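Local coordinates for predicted component of a thermophile-specific DNA repair system, contains a RAMP domain (Methanopyrus kandleri, PDB 4N0L), which binds CRISPR RNA as the Csm3 RAMP protein of type III-A antiviral defence, and has an RRM-like fold, at residues G266-R278 / D327-R339. Residues are numbered along the deposited sequence; the frame is centred on the assembly and turned at random.
Sequences GRVEFRIAALCAR and DRAYLRPEEWVER
Trp336 and Ile272 illustrate how one backbone carbonyl can tie a helix to a sheet. Ile272 O accepts from Leu331 N (3.0 Å) and from Trp336 NE1 (3.2 Å). The two donors approach from opposite faces of the carbonyl plane, neither on a lone pair. The oxygen lies in the indole plane, so this bond, together with the groups over the two ring faces, helps to set the rotation of the ring. Ile272 N returns a bond to Leu331 O, completing a single antiparallel hydrogen-bonded bridge.

Leu275 CD1 sits almost on the ring normal, 3.8 Å from the centroid of the six-membered ring of Trp336, a CH-pi contact; Leu331 CB, from the indole's own segment, lies against the opposite face, toward its rim.

At the neighbouring step, Arg271 runs extended across one face of the Tyr330 ring, its CG 3.6 Å from the ring centroid. Tyr330 CG lies between its backbone N and carbonyl carbon (chi1 70°), which lays the ring against the aliphatic part of Arg271 and brings OH above the centre of the guanidinium, 3.5 Å from CZ. That guanidinium is held side-on by Glu269, NE and NH2 both donating to OE1. Glu269 CG in turn lies over a face of the Arg332 guanidinium, and two waters link the groups through bonds weak on the Glu269 side. Arg332 NE makes its salt bridge with Glu253 of helix 238-255.

Pro333, starting helix 333-338, rests its CG on Phe270 CB (3.8 Å). Helix 238-255 touches Phe270, Pro333 and Trp336, while strand 268-278 lies between strands 7-16 and 318-321, the Leu331 bridge being on the side away from 7-16.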
ATOM      1  N   GLY A 266     -12.479   7.599   9.092  1.00 21.30           N
ATOM      2  CA  GLY A 266     -12.663   6.213   8.704  1.00 21.60           C
ATOM      3  C   GLY A 266     -11.647   5.293   9.353  1.00 25.82           C
ATOM      4  O   GLY A 266     -10.667   4.894   8.725  1.00 28.54           O
ATOM      5  N   ARG A 267     -11.886   4.951  10.613  1.00 25.11           N
ATOM      6  CA  ARG A 267     -10.976   4.092  11.359  1.00 26.30           C
ATOM      7  C   ARG A 267     -11.164   2.645  10.910  1.00 22.98           C
ATOM      8  O   ARG A 267     -12.294   2.167  10.809  1.00 23.90           O
ATOM      9  CB  ARG A 267     -11.223   4.222  12.867  1.00 26.17           C
ATOM     10  CG  ARG A 267     -11.192   5.658  13.398  1.00 26.65           C
ATOM     11  CD  ARG A 267      -9.841   6.336  13.195  1.00 33.67           C
ATOM     12  NE  ARG A 267      -9.908   7.769  13.474  1.00 38.05           N
ATOM     13  CZ  ARG A 267      -8.866   8.596  13.429  1.00 40.06           C
ATOM     14  NH1 ARG A 267      -7.662   8.136  13.120  1.00 41.01           N
ATOM     15  NH2 ARG A 267      -9.029   9.885  13.697  1.00 40.91           N
ATOM     16  N   VAL A 268     -10.066   1.949  10.632  1.00 20.97           N
ATOM     17  CA  VAL A 268     -10.165   0.603  10.073  1.00 21.38           C
ATOM     18  C   VAL A 268      -9.186  -0.390  10.681  1.00 22.94           C
ATOM     19  O   VAL A 268      -8.165  -0.015  11.258  1.00 21.74           O
ATOM     20  CB  VAL A 268      -9.936   0.594   8.535  1.00 19.72           C
ATOM     21  CG1 VAL A 268     -11.004   1.405   7.812  1.00 20.76           C
ATOM     22  CG2 VAL A 268      -8.529   1.085   8.195  1.00 18.74           C
ATOM     23  N   GLU A 269      -9.520  -1.667  10.537  1.00 23.94           N
ATOM     24  CA  GLU A 269      -8.634  -2.760  10.903  1.00 26.57           C
ATOM     25  C   GLU A 269      -8.371  -3.598   9.664  1.00 26.80           C
ATOM     26  O   GLU A 269      -9.307  -3.951   8.944  1.00 29.51           O
ATOM     27  CB  GLU A 269      -9.256  -3.639  11.985  1.00 30.54           C
ATOM     28  CG  GLU A 269      -9.586  -2.943  13.290  1.00 36.91           C
ATOM     29  CD  GLU A 269     -10.486  -3.794  14.173  1.00 41.10           C
ATOM     30  OE1 GLU A 269     -10.755  -4.958  13.802  1.00 31.69           O
ATOM     31  OE2 GLU A 269     -10.931  -3.300  15.231  1.00 48.57           O
ATOM     32  N   PHE A 270      -7.111  -3.923   9.410  1.00 19.34           N
ATOM     33  CA  PHE A 270      -6.796  -4.875   8.354  1.00 22.93           C
ATOM     34  C   PHE A 270      -6.620  -6.266   8.944  1.00 23.72           C
ATOM     35  O   PHE A 270      -5.568  -6.590   9.496  1.00 27.44           O
ATOM     36  CB  PHE A 270      -5.539  -4.451   7.591  1.00 20.39           C
ATOM     37  CG  PHE A 270      -5.695  -3.155   6.849  1.00 20.13           C
ATOM     38  CD1 PHE A 270      -5.277  -1.960   7.413  1.00 10.83           C
ATOM     39  CD2 PHE A 270      -6.272  -3.132   5.587  1.00 23.21           C
ATOM     40  CE1 PHE A 270      -5.425  -0.767   6.732  1.00 17.44           C
ATOM     41  CE2 PHE A 270      -6.424  -1.941   4.899  1.00 22.74           C
ATOM     42  CZ  PHE A 270      -5.999  -0.755   5.472  1.00 20.83           C
ATOM     43  N   ARG A 271      -7.649  -7.094   8.811  1.00 20.27           N
ATOM     44  CA  ARG A 271      -7.610  -8.440   9.361  1.00 18.33           C
ATOM     45  C   ARG A 271      -7.101  -9.383   8.283  1.00 23.22           C
ATOM     46  O   ARG A 271      -7.838  -9.774   7.381  1.00 24.43           O
ATOM     47  CB  ARG A 271      -8.993  -8.867   9.858  1.00 19.97           C
ATOM     48  CG  ARG A 271      -9.473  -8.073  11.065  1.00 21.90           C
ATOM     49  CD  ARG A 271     -10.899  -8.426  11.458  1.00 25.53           C
ATOM     50  NE  ARG A 271     -11.303  -7.729  12.678  1.00 33.95           N
ATOM     51  CZ  ARG A 271     -12.125  -8.230  13.595  1.00 35.19           C
ATOM     52  NH1 ARG A 271     -12.655  -9.435  13.435  1.00 37.28           N
ATOM     53  NH2 ARG A 271     -12.427  -7.517  14.673  1.00 28.91           N
ATOM     54  N   ILE A 272      -5.824  -9.730   8.378  1.00 23.49           N
ATOM     55  CA  ILE A 272      -5.152 -10.480   7.328  1.00 22.83           C
ATOM     56  C   ILE A 272      -4.999 -11.938   7.740  1.00 20.97           C
ATOM     57  O   ILE A 272      -4.241 -12.262   8.654  1.00 20.21           O
ATOM     58  CB  ILE A 272      -3.777  -9.874   7.007  1.00 21.37           C
ATOM     59  CG1 ILE A 272      -3.941  -8.411   6.588  1.00 21.71           C
ATOM     60  CG2 ILE A 272      -3.081 -10.678   5.923  1.00 21.91           C
ATOM     61  CD1 ILE A 272      -2.640  -7.636   6.516  1.00 23.13           C
ATOM     62  N   ALA A 273      -5.730 -12.811   7.058  1.00 22.44           N
ATOM     63  CA  ALA A 273      -5.809 -14.214   7.443  1.00 20.49           C
ATOM     64  C   ALA A 273      -4.644 -15.039   6.904  1.00 25.52           C
ATOM     65  O   ALA A 273      -4.228 -16.015   7.532  1.00 27.20           O
ATOM     66  CB  ALA A 273      -7.127 -14.806   6.971  1.00 17.21           C
ATOM     67  N   ALA A 274      -4.106 -14.646   5.754  1.00 23.76           N
ATOM     68  CA  ALA A 274      -3.056 -15.437   5.125  1.00 22.55           C
ATOM     69  C   ALA A 274      -2.216 -14.659   4.119  1.00 28.59           C
ATOM     70  O   ALA A 274      -2.687 -13.707   3.493  1.00 25.26           O
ATOM     71  CB  ALA A 274      -3.665 -16.654   4.447  1.00 20.42           C
ATOM     72  N   LEU A 275      -0.960 -15.076   3.984  1.00 31.26           N
ATOM     73  CA  LEU A 275      -0.105 -14.635   2.887  1.00 30.70           C
ATOM     74  C   LEU A 275       0.032 -15.776   1.886  1.00 29.21           C
ATOM     75  O   LEU A 275       0.556 -16.840   2.218  1.00 28.87           O
ATOM     76  CB  LEU A 275       1.273 -14.203   3.395  1.00 33.81           C
ATOM     77  CG  LEU A 275       1.493 -12.762   3.864  1.00 38.79           C
ATOM     78  CD1 LEU A 275       0.301 -12.218   4.641  1.00 36.74           C
ATOM     79  CD2 LEU A 275       2.759 -12.678   4.701  1.00 42.49           C
ATOM     80  N   CYS A 276      -0.421 -15.547   0.658  1.00 27.81           N
ATOM     81  CA  CYS A 276      -0.474 -16.606  -0.342  1.00 25.66           C
ATOM     82  C   CYS A 276       0.525 -16.376  -1.469  1.00 31.12           C
ATOM     83  O   CYS A 276       0.415 -15.408  -2.223  1.00 36.59           O
ATOM     84  CB  CYS A 276      -1.891 -16.725  -0.905  1.00 22.96           C
ATOM     85  SG  CYS A 276      -3.178 -16.911   0.361  1.00 31.90           S
ATOM     86  N   ALA A 277       1.498 -17.274  -1.580  1.00 34.35           N
ATOM     87  CA  ALA A 277       2.630 -17.075  -2.480  1.00 32.67           C
ATOM     88  C   ALA A 277       2.600 -17.990  -3.704  1.00 33.27           C
ATOM     89  O   ALA A 277       2.282 -19.177  -3.605  1.00 32.32           O
ATOM     90  CB  ALA A 277       3.928 -17.273  -1.725  1.00 27.64           C
ATOM     91  N   ARG A 278       2.925 -17.420  -4.860  1.00 36.21           N
ATOM     92  CA  ARG A 278       3.128 -18.195  -6.080  1.00 37.24           C
ATOM     93  C   ARG A 278       4.395 -17.734  -6.792  1.00 39.50           C
ATOM     94  O   ARG A 278       4.492 -16.583  -7.215  1.00 39.97           O
ATOM     95  CB  ARG A 278       1.919 -18.085  -7.017  1.00 34.78           C
ATOM     96  CG  ARG A 278       0.651 -18.689  -6.440  1.00 43.85           C
ATOM     97  CD  ARG A 278      -0.525 -18.619  -7.404  1.00 47.80           C
ATOM     98  NE  ARG A 278      -1.074 -17.275  -7.555  1.00 51.91           N
ATOM     99  CZ  ARG A 278      -2.334 -17.025  -7.897  1.00 53.61           C
ATOM    100  NH1 ARG A 278      -3.175 -18.029  -8.110  1.00 52.24           N
ATOM    101  NH2 ARG A 278      -2.759 -15.775  -8.021  1.00 53.20           N
ATOM    102  N   ASP A 327      -2.321 -18.667  17.596  1.00 41.75           N
ATOM    103  CA  ASP A 327      -3.657 -19.189  17.851  1.00 46.62           C
ATOM    104  C   ASP A 327      -4.673 -18.107  17.496  1.00 44.10           C
ATOM    105  O   ASP A 327      -5.381 -17.588  18.361  1.00 45.48           O
ATOM    106  CB  ASP A 327      -3.800 -19.624  19.311  1.00 55.03           C
ATOM    107  CG  ASP A 327      -5.138 -20.279  19.600  1.00 60.37           C
ATOM    108  OD1 ASP A 327      -5.749 -20.832  18.661  1.00 58.55           O
ATOM    109  OD2 ASP A 327      -5.578 -20.240  20.769  1.00 65.57           O
ATOM    110  N   ARG A 328      -4.730 -17.773  16.210  1.00 38.94           N
ATOM    111  CA  ARG A 328      -5.541 -16.665  15.709  1.00 32.76           C
ATOM    112  C   ARG A 328      -6.069 -16.968  14.315  1.00 30.52           C
ATOM    113  O   ARG A 328      -5.440 -17.699  13.550  1.00 35.91           O
ATOM    114  CB  ARG A 328      -4.725 -15.367  15.660  1.00 34.36           C
ATOM    115  CG  ARG A 328      -4.011 -14.970  16.943  1.00 34.26           C
ATOM    116  CD  ARG A 328      -4.913 -14.115  17.811  1.00 31.97           C
ATOM    117  NE  ARG A 328      -5.365 -12.936  17.077  1.00 35.41           N
ATOM    118  CZ  ARG A 328      -4.647 -11.825  16.929  1.00 39.33           C
ATOM    119  NH1 ARG A 328      -5.135 -10.805  16.237  1.00 40.15           N
ATOM    120  NH2 ARG A 328      -3.441 -11.732  17.472  1.00 36.63           N
ATOM    121  N   ALA A 329      -7.212 -16.382  13.975  1.00 26.98           N
ATOM    122  CA  ALA A 329      -7.781 -16.548  12.645  1.00 27.77           C
ATOM    123  C   ALA A 329      -7.144 -15.551  11.680  1.00 30.37           C
ATOM    124  O   ALA A 329      -7.111 -15.774  10.470  1.00 31.17           O
ATOM    125  CB  ALA A 329      -9.291 -16.368  12.686  1.00 25.74           C
ATOM    126  N   TYR A 330      -6.626 -14.460  12.237  1.00 26.01           N
ATOM    127  CA  TYR A 330      -5.991 -13.408  11.455  1.00 26.83           C
ATOM    128  C   TYR A 330      -4.907 -12.721  12.278  1.00 31.93           C
ATOM    129  O   TYR A 330      -4.922 -12.779  13.505  1.00 30.78           O
ATOM    130  CB  TYR A 330      -7.028 -12.380  10.987  1.00 25.82           C
ATOM    131  CG  TYR A 330      -7.600 -11.519  12.098  1.00 26.86           C
ATOM    132  CD1 TYR A 330      -6.956 -10.354  12.509  1.00 26.83           C
ATOM    133  CD2 TYR A 330      -8.776 -11.879  12.746  1.00 29.82           C
ATOM    134  CE1 TYR A 330      -7.473  -9.572  13.529  1.00 28.68           C
ATOM    135  CE2 TYR A 330      -9.301 -11.101  13.767  1.00 28.52           C
ATOM    136  CZ  TYR A 330      -8.644  -9.951  14.154  1.00 29.95           C
ATOM    137  OH  TYR A 330      -9.164  -9.178  15.165  1.00 30.34           O
ATOM    138  N   LEU A 331      -3.968 -12.067  11.601  1.00 34.38           N
ATOM    139  CA  LEU A 331      -3.024 -11.192  12.284  1.00 31.60           C
ATOM    140  C   LEU A 331      -3.156  -9.778  11.735  1.00 29.39           C
ATOM    141  O   LEU A 331      -3.430  -9.582  10.552  1.00 31.15           O
ATOM    142  CB  LEU A 331      -1.586 -11.696  12.133  1.00 29.13           C
ATOM    143  CG  LEU A 331      -1.256 -13.058  12.750  1.00 27.75           C
ATOM    144  CD1 LEU A 331       0.198 -13.432  12.505  1.00 21.09           C
ATOM    145  CD2 LEU A 331      -1.572 -13.065  14.240  1.00 25.46           C
ATOM    146  N   ARG A 332      -2.970  -8.795  12.606  1.00 26.48           N
ATOM    147  CA  ARG A 332      -2.987  -7.400  12.197  1.00 26.50           C
ATOM    148  C   ARG A 332      -1.641  -7.076  11.543  1.00 28.15           C
ATOM    149  O   ARG A 332      -0.668  -7.798  11.767  1.00 25.06           O
ATOM    150  CB  ARG A 332      -3.270  -6.496  13.400  1.00 24.82           C
ATOM    151  CG  ARG A 332      -4.666  -6.688  13.987  1.00 21.57           C
ATOM    152  CD  ARG A 332      -5.713  -5.857  13.257  1.00 24.17           C
ATOM    153  NE  ARG A 332      -5.484  -4.423  13.402  1.00 31.61           N
ATOM    154  CZ  ARG A 332      -5.998  -3.679  14.377  1.00 32.01           C
ATOM    155  NH1 ARG A 332      -5.735  -2.380  14.431  1.00 30.66           N
ATOM    156  NH2 ARG A 332      -6.773  -4.233  15.299  1.00 28.83           N
ATOM    157  N   PRO A 333      -1.584  -6.009  10.720  1.00 32.18           N
ATOM    158  CA  PRO A 333      -0.355  -5.633  10.005  1.00 32.88           C
ATOM    159  C   PRO A 333       0.896  -5.629  10.883  1.00 31.24           C
ATOM    160  O   PRO A 333       1.914  -6.205  10.500  1.00 28.10           O
ATOM    161  CB  PRO A 333      -0.668  -4.222   9.507  1.00 30.60           C
ATOM    162  CG  PRO A 333      -2.131  -4.239   9.286  1.00 29.87           C
ATOM    163  CD  PRO A 333      -2.708  -5.121  10.362  1.00 30.14           C
ATOM    164  N   GLU A 334       0.805  -5.006  12.053  1.00 30.91           N
ATOM    165  CA  GLU A 334       1.945  -4.893  12.956  1.00 36.83           C
ATOM    166  C   GLU A 334       2.360  -6.259  13.507  1.00 36.61           C
ATOM    167  O   GLU A 334       3.531  -6.488  13.815  1.00 35.59           O
ATOM    168  CB  GLU A 334       1.609  -3.939  14.103  1.00 43.30           C
ATOM    169  CG  GLU A 334       2.733  -3.708  15.095  1.00 55.09           C
ATOM    170  CD  GLU A 334       2.285  -2.899  16.296  1.00 65.10           C
ATOM    171  OE1 GLU A 334       1.073  -2.615  16.403  1.00 66.68           O
ATOM    172  OE2 GLU A 334       3.145  -2.547  17.133  1.00 70.06           O
ATOM    173  N   GLU A 335       1.402  -7.173  13.609  1.00 32.86           N
ATOM    174  CA  GLU A 335       1.691  -8.520  14.085  1.00 33.89           C
ATOM    175  C   GLU A 335       2.415  -9.344  13.023  1.00 30.36           C
ATOM    176  O   GLU A 335       3.295 -10.144  13.341  1.00 30.90           O
ATOM    177  CB  GLU A 335       0.402  -9.222  14.520  1.00 31.77           C
ATOM    178  CG  GLU A 335      -0.307  -8.526  15.669  1.00 32.90           C
ATOM    179  CD  GLU A 335      -1.541  -9.271  16.133  1.00 37.38           C
ATOM    180  OE1 GLU A 335      -2.488  -9.416  15.331  1.00 37.40           O
ATOM    181  OE2 GLU A 335      -1.565  -9.713  17.300  1.00 41.86           O
ATOM    182  N   TRP A 336       2.046  -9.144  11.763  1.00 26.67           N
ATOM    183  CA  TRP A 336       2.749  -9.784  10.655  1.00 30.99           C
ATOM    184  C   TRP A 336       4.203  -9.329  10.582  1.00 29.92           C
ATOM    185  O   TRP A 336       5.093 -10.124  10.277  1.00 26.22           O
ATOM    186  CB  TRP A 336       2.044  -9.503   9.327  1.00 29.92           C
ATOM    187  CG  TRP A 336       0.856 -10.381   9.091  1.00 29.07           C
ATOM    188  CD1 TRP A 336      -0.457 -10.033   9.213  1.00 26.41           C
ATOM    189  CD2 TRP A 336       0.872 -11.759   8.703  1.00 27.80           C
ATOM    190  NE1 TRP A 336      -1.261 -11.106   8.917  1.00 28.31           N
ATOM    191  CE2 TRP A 336      -0.469 -12.181   8.603  1.00 25.24           C
ATOM    192  CE3 TRP A 336       1.890 -12.680   8.427  1.00 26.06           C
ATOM    193  CZ2 TRP A 336      -0.821 -13.479   8.239  1.00 25.03           C
ATOM    194  CZ3 TRP A 336       1.540 -13.969   8.068  1.00 21.77           C
ATOM    195  CH2 TRP A 336       0.197 -14.357   7.977  1.00 26.79           C
ATOM    196  N   VAL A 337       4.434  -8.047  10.853  1.00 29.36           N
ATOM    197  CA  VAL A 337       5.782  -7.489  10.848  1.00 33.55           C
ATOM    198  C   VAL A 337       6.677  -8.219  11.843  1.00 35.71           C
ATOM    199  O   VAL A 337       7.769  -8.670  11.498  1.00 35.63           O
ATOM    200  CB  VAL A 337       5.780  -5.987  11.198  1.00 32.63           C
ATOM    201  CG1 VAL A 337       7.199  -5.491  11.436  1.00 30.10           C
ATOM    202  CG2 VAL A 337       5.126  -5.188  10.092  1.00 31.76           C
ATOM    203  N   GLU A 338       6.186  -8.351  13.071  1.00 37.02           N
ATOM    204  CA  GLU A 338       6.938  -8.965  14.159  1.00 40.09           C
ATOM    205  C   GLU A 338       7.343 -10.406  13.862  1.00 40.35           C
ATOM    206  O   GLU A 338       8.284 -10.927  14.458  1.00 43.01           O
ATOM    207  CB  GLU A 338       6.122  -8.911  15.453  1.00 46.17           C
ATOM    208  CG  GLU A 338       6.126  -7.547  16.126  1.00 52.68           C
ATOM    209  CD  GLU A 338       4.950  -7.348  17.063  1.00 57.63           C
ATOM    210  OE1 GLU A 338       4.235  -8.335  17.344  1.00 55.34           O
ATOM    211  OE2 GLU A 338       4.737  -6.203  17.515  1.00 59.89           O
ATOM    212  N   ARG A 339       6.636 -11.045  12.936  1.00 40.83           N
ATOM    213  CA  ARG A 339       6.880 -12.448  12.620  1.00 40.59           C
ATOM    214  C   ARG A 339       7.374 -12.641  11.187  1.00 37.73           C
ATOM    215  O   ARG A 339       7.230 -13.723  10.619  1.00 34.99           O
ATOM    216  CB  ARG A 339       5.605 -13.261  12.842  1.00 42.37           C
ATOM    217  CG  ARG A 339       5.180 -13.349  14.296  1.00 44.49           C
ATOM    218  CD  ARG A 339       3.696 -13.654  14.426  1.00 49.91           C
ATOM    219  NE  ARG A 339       3.260 -13.638  15.820  1.00 54.52           N
ATOM    220  CZ  ARG A 339       3.008 -12.530  16.512  1.00 53.44           C
ATOM    221  NH1 ARG A 339       3.151 -11.342  15.941  1.00 53.76           N
ATOM    222  NH2 ARG A 339       2.618 -12.611  17.776  1.00 50.71           N
TER
HETATM  223  O   HOH W   1      -8.597  -2.872  16.606  1.00 27.38           O
HETATM  224  O   HOH W   2      -8.955  -6.358  14.968  1.00 28.42           O